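Long-range contacts in 3-oxo-tetronate kinase (Salmonella typhimurium, PDB 3DQQ), which probably catalyses the ATP-dependent phosphorylation of 3-oxo-tetronate to 3-oxo-tetronate 4-phosphate, as a member of the four-carbon acid sugar kinase family: residues A[125-130]-A[153-157]; A[164-170]-A[194-200]. All blocks are in the same frame, centred on the assembly; numbering follows the deposited sequence.

Interaction 1. Residues A[125-130]-A[153-157]; sequences VYQGYL and SYLPR
Two backbone hydrogen bonds fasten residues 153-157 to the hairpin strand at Tyr129: Leu155 N donates to Gly128 O at 2.9 Å, and Leu130 N to Ser153 O at the same 2.9 Å, the latter in the carbonyl plane. Together they make a single beta bridge between Tyr129 and Tyr154, to which Tyr129 CA adds a CA-H...O contact with Ser153 O. The hairpin reverses in a type I' turn from Tyr126 to Tyr129. Its third residue, Gly128, has a positive phi of 93°, easy for glycine. Tyr154 is the N-cap residue of helix 155-160, and the bridge therefore joins this hairpin to the first turn of the helix. Among aromatic contacts, Tyr154 CD1 sits over the centre of the Tyr129 ring, 3.3 Å from its CZ; the two planes meet at 41°. Tyr154 reaches it with CG anti to the backbone N (chi1 -168°), while Pro156 CD lies over the centre of the Tyr154 ring. A water donates to Gln127 O and also hydrogen-bonds to Tyr154 OH, bridging turn and phenol. The CD1 methyl of Leu155 makes the apolar contacts, with Val125 CG2 at 3.9 Å and Leu130 CB at 4.0 Å; one branched residue meets both.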
loop_
_atom_site.group_PDB
_atom_site.type_symbol
_atom_site.label_atom_id
_atom_site.label_comp_id
_atom_site.label_asym_id
_atom_site.label_seq_id
_atom_site.Cartn_x
_atom_site.Cartn_y
_atom_site.Cartn_z
ATOM N N VAL A 125 14.955 -12.779 -22.137
ATOM C CA VAL A 125 15.765 -11.820 -22.816
ATOM C C VAL A 125 15.912 -12.268 -24.269
ATOM O O VAL A 125 16.307 -13.409 -24.533
ATOM C CB VAL A 125 17.174 -11.708 -22.140
ATOM C CG1 VAL A 125 18.111 -10.868 -23.009
ATOM C CG2 VAL A 125 17.019 -11.163 -20.735
ATOM N N TYR A 126 15.629 -11.361 -25.212
ATOM C CA TYR A 126 15.771 -11.658 -26.655
ATOM C C TYR A 126 16.456 -10.497 -27.348
ATOM O O TYR A 126 16.067 -9.356 -27.157
ATOM C CB TYR A 126 14.410 -11.958 -27.282
ATOM C CG TYR A 126 14.500 -12.278 -28.744
ATOM C CD1 TYR A 126 13.972 -11.424 -29.713
ATOM C CD2 TYR A 126 15.112 -13.411 -29.168
ATOM C CE1 TYR A 126 14.069 -11.705 -31.039
ATOM C CE2 TYR A 126 15.211 -13.702 -30.512
ATOM C CZ TYR A 126 14.694 -12.843 -31.427
ATOM O OH TYR A 126 14.835 -13.168 -32.740
ATOM N N GLN A 127 17.489 -10.787 -28.125
ATOM C CA GLN A 127 18.373 -9.776 -28.720
ATOM C C GLN A 127 18.926 -8.729 -27.742
ATOM O O GLN A 127 19.338 -7.610 -28.152
ATOM C CB GLN A 127 17.679 -9.067 -29.858
ATOM C CG GLN A 127 17.140 -9.993 -30.908
ATOM C CD GLN A 127 18.192 -10.740 -31.669
ATOM O OE1 GLN A 127 19.306 -10.276 -31.883
ATOM N NE2 GLN A 127 17.840 -11.926 -32.075
ATOM N N GLY A 128 18.948 -9.093 -26.460
ATOM C CA GLY A 128 19.413 -8.185 -25.430
ATOM C C GLY A 128 18.367 -7.341 -24.752
ATOM O O GLY A 128 18.688 -6.593 -23.827
ATOM N N TYR A 129 17.121 -7.486 -25.178
ATOM C CA TYR A 129 16.027 -6.731 -24.573
ATOM C C TYR A 129 15.366 -7.592 -23.512
ATOM O O TYR A 129 15.175 -8.789 -23.710
ATOM C CB TYR A 129 14.986 -6.334 -25.618
ATOM C CG TYR A 129 15.482 -5.385 -26.693
ATOM C CD1 TYR A 129 15.181 -4.026 -26.655
ATOM C CD2 TYR A 129 16.231 -5.861 -27.774
ATOM C CE1 TYR A 129 15.605 -3.183 -27.644
ATOM C CE2 TYR A 129 16.677 -5.011 -28.768
ATOM C CZ TYR A 129 16.360 -3.678 -28.693
ATOM O OH TYR A 129 16.795 -2.849 -29.707
ATOM N N LEU A 130 15.033 -6.984 -22.381
ATOM C CA LEU A 130 14.475 -7.709 -21.272
ATOM C C LEU A 130 12.968 -7.603 -21.327
ATOM O O LEU A 130 12.433 -6.520 -21.485
ATOM C CB LEU A 130 15.036 -7.148 -19.959
ATOM C CG LEU A 130 14.560 -7.672 -18.568
ATOM C CD1 LEU A 130 14.614 -9.180 -18.466
ATOM C CD2 LEU A 130 15.423 -7.063 -17.424
ATOM N N SER A 153 14.458 -0.920 -22.095
ATOM C CA SER A 153 14.430 -2.343 -21.991
ATOM C C SER A 153 15.674 -2.975 -22.570
ATOM O O SER A 153 15.824 -4.194 -22.480
ATOM C CB SER A 153 13.195 -2.903 -22.721
ATOM O OG SER A 153 12.014 -2.178 -22.371
ATOM N N TYR A 154 16.572 -2.176 -23.149
ATOM C CA TYR A 154 17.735 -2.727 -23.841
ATOM C C TYR A 154 18.953 -2.832 -22.888
ATOM O O TYR A 154 19.541 -1.817 -22.481
ATOM C CB TYR A 154 18.057 -1.857 -25.022
ATOM C CG TYR A 154 19.063 -2.466 -25.989
ATOM C CD1 TYR A 154 18.876 -3.719 -26.509
ATOM C CD2 TYR A 154 20.206 -1.768 -26.387
ATOM C CE1 TYR A 154 19.787 -4.264 -27.381
ATOM C CE2 TYR A 154 21.139 -2.336 -27.261
ATOM C CZ TYR A 154 20.918 -3.571 -27.756
ATOM O OH TYR A 154 21.810 -4.145 -28.645
ATOM N N LEU A 155 19.307 -4.060 -22.511
ATOM C CA LEU A 155 20.203 -4.268 -21.402
ATOM C C LEU A 155 21.569 -3.654 -21.634
ATOM O O LEU A 155 22.115 -2.985 -20.761
ATOM C CB LEU A 155 20.286 -5.747 -21.061
ATOM C CG LEU A 155 19.081 -6.289 -20.260
ATOM C CD1 LEU A 155 18.943 -7.829 -20.409
ATOM C CD2 LEU A 155 19.161 -5.872 -18.796
ATOM N N PRO A 156 22.103 -3.791 -22.834
ATOM C CA PRO A 156 23.388 -3.140 -23.083
ATOM C C PRO A 156 23.402 -1.624 -22.896
ATOM O O PRO A 156 24.422 -1.088 -22.496
ATOM C CB PRO A 156 23.678 -3.483 -24.559
ATOM C CG PRO A 156 22.871 -4.602 -24.867
ATOM C CD PRO A 156 21.623 -4.476 -24.037
ATOM N N ARG A 157 22.303 -0.938 -23.228
ATOM C CA ARG A 157 22.198 0.495 -22.906
ATOM C C ARG A 157 22.080 0.708 -21.431
ATOM O O ARG A 157 22.758 1.560 -20.912
ATOM C CB ARG A 157 21.017 1.188 -23.577
ATOM C CG ARG A 157 21.378 1.877 -24.868
ATOM C CD ARG A 157 20.359 2.946 -25.215
ATOM N NE ARG A 157 19.009 2.376 -25.347
ATOM C CZ ARG A 157 18.557 1.743 -26.433
ATOM N NH1 ARG A 157 19.309 1.598 -27.499
ATOM N NH2 ARG A 157 17.341 1.236 -26.445
HETATM O O HOH W 1 20.997 -6.414 -29.692
#

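Interaction 2. Residues A[164-170]-A[194-200]; sequences QGRCGVI and YRYAVLD
Arg166 lays its guanidinium over one face of the Tyr194 ring in a cation-pi pair, with Arg166 CZ 4.4 Å from the ring centroid and only 8° off the ring normal. The planes are not stacked flat but turned 43° apart, and Arg166 NH1 lies over the rim on the hydroxyl side, 3.5 Å from Tyr194 CZ. A bend at chi3 folds the long arginine chain back to this position. An electron-rich ring suits such a cation at this partly exposed end, where NH2 also makes a weak hydrogen bond to Glu192 O. Tyr194 CD1 meanwhile rests 3.3 Å from Gly168 N.

Tyr196 reaches back along the neighbouring segment, and its OH accepts a hydrogen bond from Gly165 N at 2.9 Å. The same hydroxyl is hydrogen-bonded to Asp101, which also forms a salt bridge with Arg195. Arg195 CB lies over the centre of the Tyr196 ring, and Cys167 CB is at the ring's edge.

Cys167, with SG anti to the backbone N (chi1 -176°), brings its sulfur 3.7 Å from Val198 CG2. On the other face, Ile170 and Leu199 lie side by side, Ile170 CG1 being 3.8 Å from Leu199 CD1; Leu189 of helix 179-191 also packs on Ile170.

Between these faces the backbones pair in register from Cys167-Tyr196 to Ile170-Leu199. Gly168 N donates to Tyr196 O, Val198 N to Gly168 O, Ile170 N to Val198 O at 2.7 Å, and Asp200 N to Ile170 O. On each strand every second residue, Gly168 and Ile170 on one and Val198 on the other, bonds through both N-H and C=O to the two residues flanking its partner: the ladder characteristic of parallel strands, here with strand 167-170 outermost beside 196-199 in the sugar-binding N-terminal domain.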
loop_
_atom_site.group_PDB
_atom_site.type_symbol
_atom_site.label_atom_id
_atom_site.label_comp_id
_atom_site.label_asym_id
_atom_site.label_seq_id
_atom_site.Cartn_x
_atom_site.Cartn_y
_atom_site.Cartn_z
ATOM N N GLN A 164 31.677 1.233 -17.139
ATOM C CA GLN A 164 32.725 1.792 -17.966
ATOM C C GLN A 164 32.894 1.272 -19.370
ATOM O O GLN A 164 33.504 1.936 -20.157
ATOM C CB GLN A 164 34.043 1.460 -17.363
ATOM C CG GLN A 164 34.301 2.058 -16.022
ATOM C CD GLN A 164 35.741 1.771 -15.663
ATOM O OE1 GLN A 164 36.662 1.839 -16.568
ATOM N NE2 GLN A 164 35.965 1.420 -14.380
ATOM N N GLY A 165 32.516 0.039 -19.666
ATOM C CA GLY A 165 32.868 -0.521 -20.966
ATOM C C GLY A 165 31.707 -0.682 -21.920
ATOM O O GLY A 165 30.581 -0.252 -21.671
ATOM N N ARG A 166 31.998 -1.359 -23.015
ATOM C CA ARG A 166 31.011 -1.668 -24.030
ATOM C C ARG A 166 30.445 -3.027 -23.815
ATOM O O ARG A 166 31.164 -3.967 -23.450
ATOM C CB ARG A 166 31.639 -1.618 -25.394
ATOM C CG ARG A 166 32.076 -0.240 -25.697
ATOM C CD ARG A 166 32.327 -0.067 -27.184
ATOM N NE ARG A 166 33.431 -0.929 -27.620
ATOM C CZ ARG A 166 33.385 -1.848 -28.589
ATOM N NH1 ARG A 166 32.253 -2.083 -29.300
ATOM N NH2 ARG A 166 34.509 -2.545 -28.821
ATOM N N CYS A 167 29.165 -3.131 -24.103
ATOM C CA CYS A 167 28.386 -4.306 -23.820
ATOM C C CYS A 167 27.775 -4.942 -25.065
ATOM O O CYS A 167 27.138 -4.284 -25.800
ATOM C CB CYS A 167 27.265 -3.873 -22.910
ATOM S SG CYS A 167 26.282 -5.236 -22.364
ATOM N N GLY A 168 27.954 -6.236 -25.261
ATOM C CA GLY A 168 27.495 -6.957 -26.450
ATOM C C GLY A 168 26.308 -7.827 -26.154
ATOM O O GLY A 168 25.745 -7.719 -25.109
ATOM N N VAL A 169 25.912 -8.668 -27.096
ATOM C CA VAL A 169 24.744 -9.546 -26.973
ATOM C C VAL A 169 25.038 -10.916 -27.584
ATOM O O VAL A 169 25.675 -10.987 -28.583
ATOM C CB VAL A 169 23.477 -8.958 -27.655
ATOM C CG1 VAL A 169 22.302 -9.924 -27.506
ATOM C CG2 VAL A 169 23.110 -7.606 -27.053
ATOM N N ILE A 170 24.634 -12.008 -26.936
ATOM C CA ILE A 170 24.605 -13.326 -27.559
ATOM C C ILE A 170 23.133 -13.662 -27.730
ATOM O O ILE A 170 22.441 -13.902 -26.779
ATOM C CB ILE A 170 25.278 -14.419 -26.700
ATOM C CG1 ILE A 170 26.712 -14.034 -26.360
ATOM C CG2 ILE A 170 25.266 -15.775 -27.413
ATOM C CD1 ILE A 170 27.619 -14.003 -27.494
ATOM N N TYR A 194 34.512 -5.708 -26.360
ATOM C CA TYR A 194 33.449 -5.595 -25.349
ATOM C C TYR A 194 33.957 -6.063 -23.976
ATOM O O TYR A 194 34.679 -7.030 -23.921
ATOM C CB TYR A 194 32.269 -6.431 -25.766
ATOM C CG TYR A 194 31.597 -5.920 -26.975
ATOM C CD1 TYR A 194 30.567 -5.016 -26.859
ATOM C CD2 TYR A 194 31.970 -6.337 -28.248
ATOM C CE1 TYR A 194 29.927 -4.537 -27.952
ATOM C CE2 TYR A 194 31.335 -5.854 -29.354
ATOM C CZ TYR A 194 30.324 -4.950 -29.182
ATOM O OH TYR A 194 29.644 -4.433 -30.223
ATOM N N ARG A 195 33.629 -5.339 -22.902
ATOM C CA ARG A 195 33.822 -5.827 -21.524
ATOM C C ARG A 195 32.776 -6.824 -21.074
ATOM O O ARG A 195 33.026 -7.542 -20.116
ATOM C CB ARG A 195 33.556 -4.747 -20.490
ATOM C CG ARG A 195 34.539 -3.742 -20.225
ATOM C CD ARG A 195 35.375 -4.091 -19.085
ATOM N NE ARG A 195 35.160 -3.477 -17.786
ATOM C CZ ARG A 195 36.085 -3.704 -16.839
ATOM N NH1 ARG A 195 37.160 -4.416 -17.136
ATOM N NH2 ARG A 195 35.999 -3.258 -15.601
ATOM N N TYR A 196 31.553 -6.701 -21.589
ATOM C CA TYR A 196 30.458 -7.516 -21.105
ATOM C C TYR A 196 29.615 -8.030 -22.256
ATOM O O TYR A 196 29.632 -7.466 -23.364
ATOM C CB TYR A 196 29.537 -6.750 -20.152
ATOM C CG TYR A 196 30.109 -5.517 -19.510
ATOM C CD1 TYR A 196 30.789 -5.580 -18.314
ATOM C CD2 TYR A 196 29.942 -4.258 -20.102
ATOM C CE1 TYR A 196 31.303 -4.427 -17.725
ATOM C CE2 TYR A 196 30.477 -3.089 -19.512
ATOM C CZ TYR A 196 31.163 -3.181 -18.330
ATOM O OH TYR A 196 31.680 -2.030 -17.752
ATOM N N ALA A 197 28.859 -9.086 -21.977
ATOM C CA ALA A 197 27.992 -9.700 -22.981
ATOM C C ALA A 197 26.705 -10.054 -22.308
ATOM O O ALA A 197 26.731 -10.758 -21.310
ATOM C CB ALA A 197 28.644 -10.954 -23.560
ATOM N N VAL A 198 25.589 -9.555 -22.827
ATOM C CA VAL A 198 24.276 -9.968 -22.377
ATOM C C VAL A 198 23.941 -11.259 -23.082
ATOM O O VAL A 198 24.229 -11.442 -24.276
ATOM C CB VAL A 198 23.191 -8.927 -22.702
ATOM C CG1 VAL A 198 21.770 -9.446 -22.297
ATOM C CG2 VAL A 198 23.473 -7.636 -21.972
ATOM N N LEU A 199 23.334 -12.169 -22.339
ATOM C CA LEU A 199 22.994 -13.511 -22.846
ATOM C C LEU A 199 21.476 -13.713 -22.900
ATOM O O LEU A 199 20.776 -13.502 -21.903
ATOM C CB LEU A 199 23.604 -14.552 -21.912
ATOM C CG LEU A 199 25.024 -15.046 -22.162
ATOM C CD1 LEU A 199 25.882 -13.914 -22.623
ATOM C CD2 LEU A 199 25.549 -15.757 -20.881
ATOM N N ASP A 200 20.962 -14.108 -24.048
ATOM C CA ASP A 200 19.540 -14.335 -24.181
ATOM C C ASP A 200 19.086 -15.609 -23.465
ATOM O O ASP A 200 19.859 -16.523 -23.260
ATOM C CB ASP A 200 19.158 -14.453 -25.657
ATOM C CG ASP A 200 19.164 -13.082 -26.420
ATOM O OD1 ASP A 200 19.716 -12.055 -25.901
ATOM O OD2 ASP A 200 18.625 -13.063 -27.579
#

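In the fold
From the N terminus, the chain first forms hairpin 123-132, then runs through a largely irregular excursion; interaction 1 closes this loop when residues 153-157 return to the hairpin. Helix 155-160 is followed, after a short loop, by strand 167-170, and interaction 2 closes a second, mainly helical loop when strand 196-199 lines up beside it. The two loops follow in series and neither nest nor cross. They nevertheless meet in space, their centres about 10 Å apart: Asp200, at the end of interaction 2, hydrogen-bonds through OD2 to Gln127 N in the hairpin turn, and Leu155 packs on Val198. Hairpin, short helix and edge of the parallel strands are thereby tied together within the sugar-binding domain.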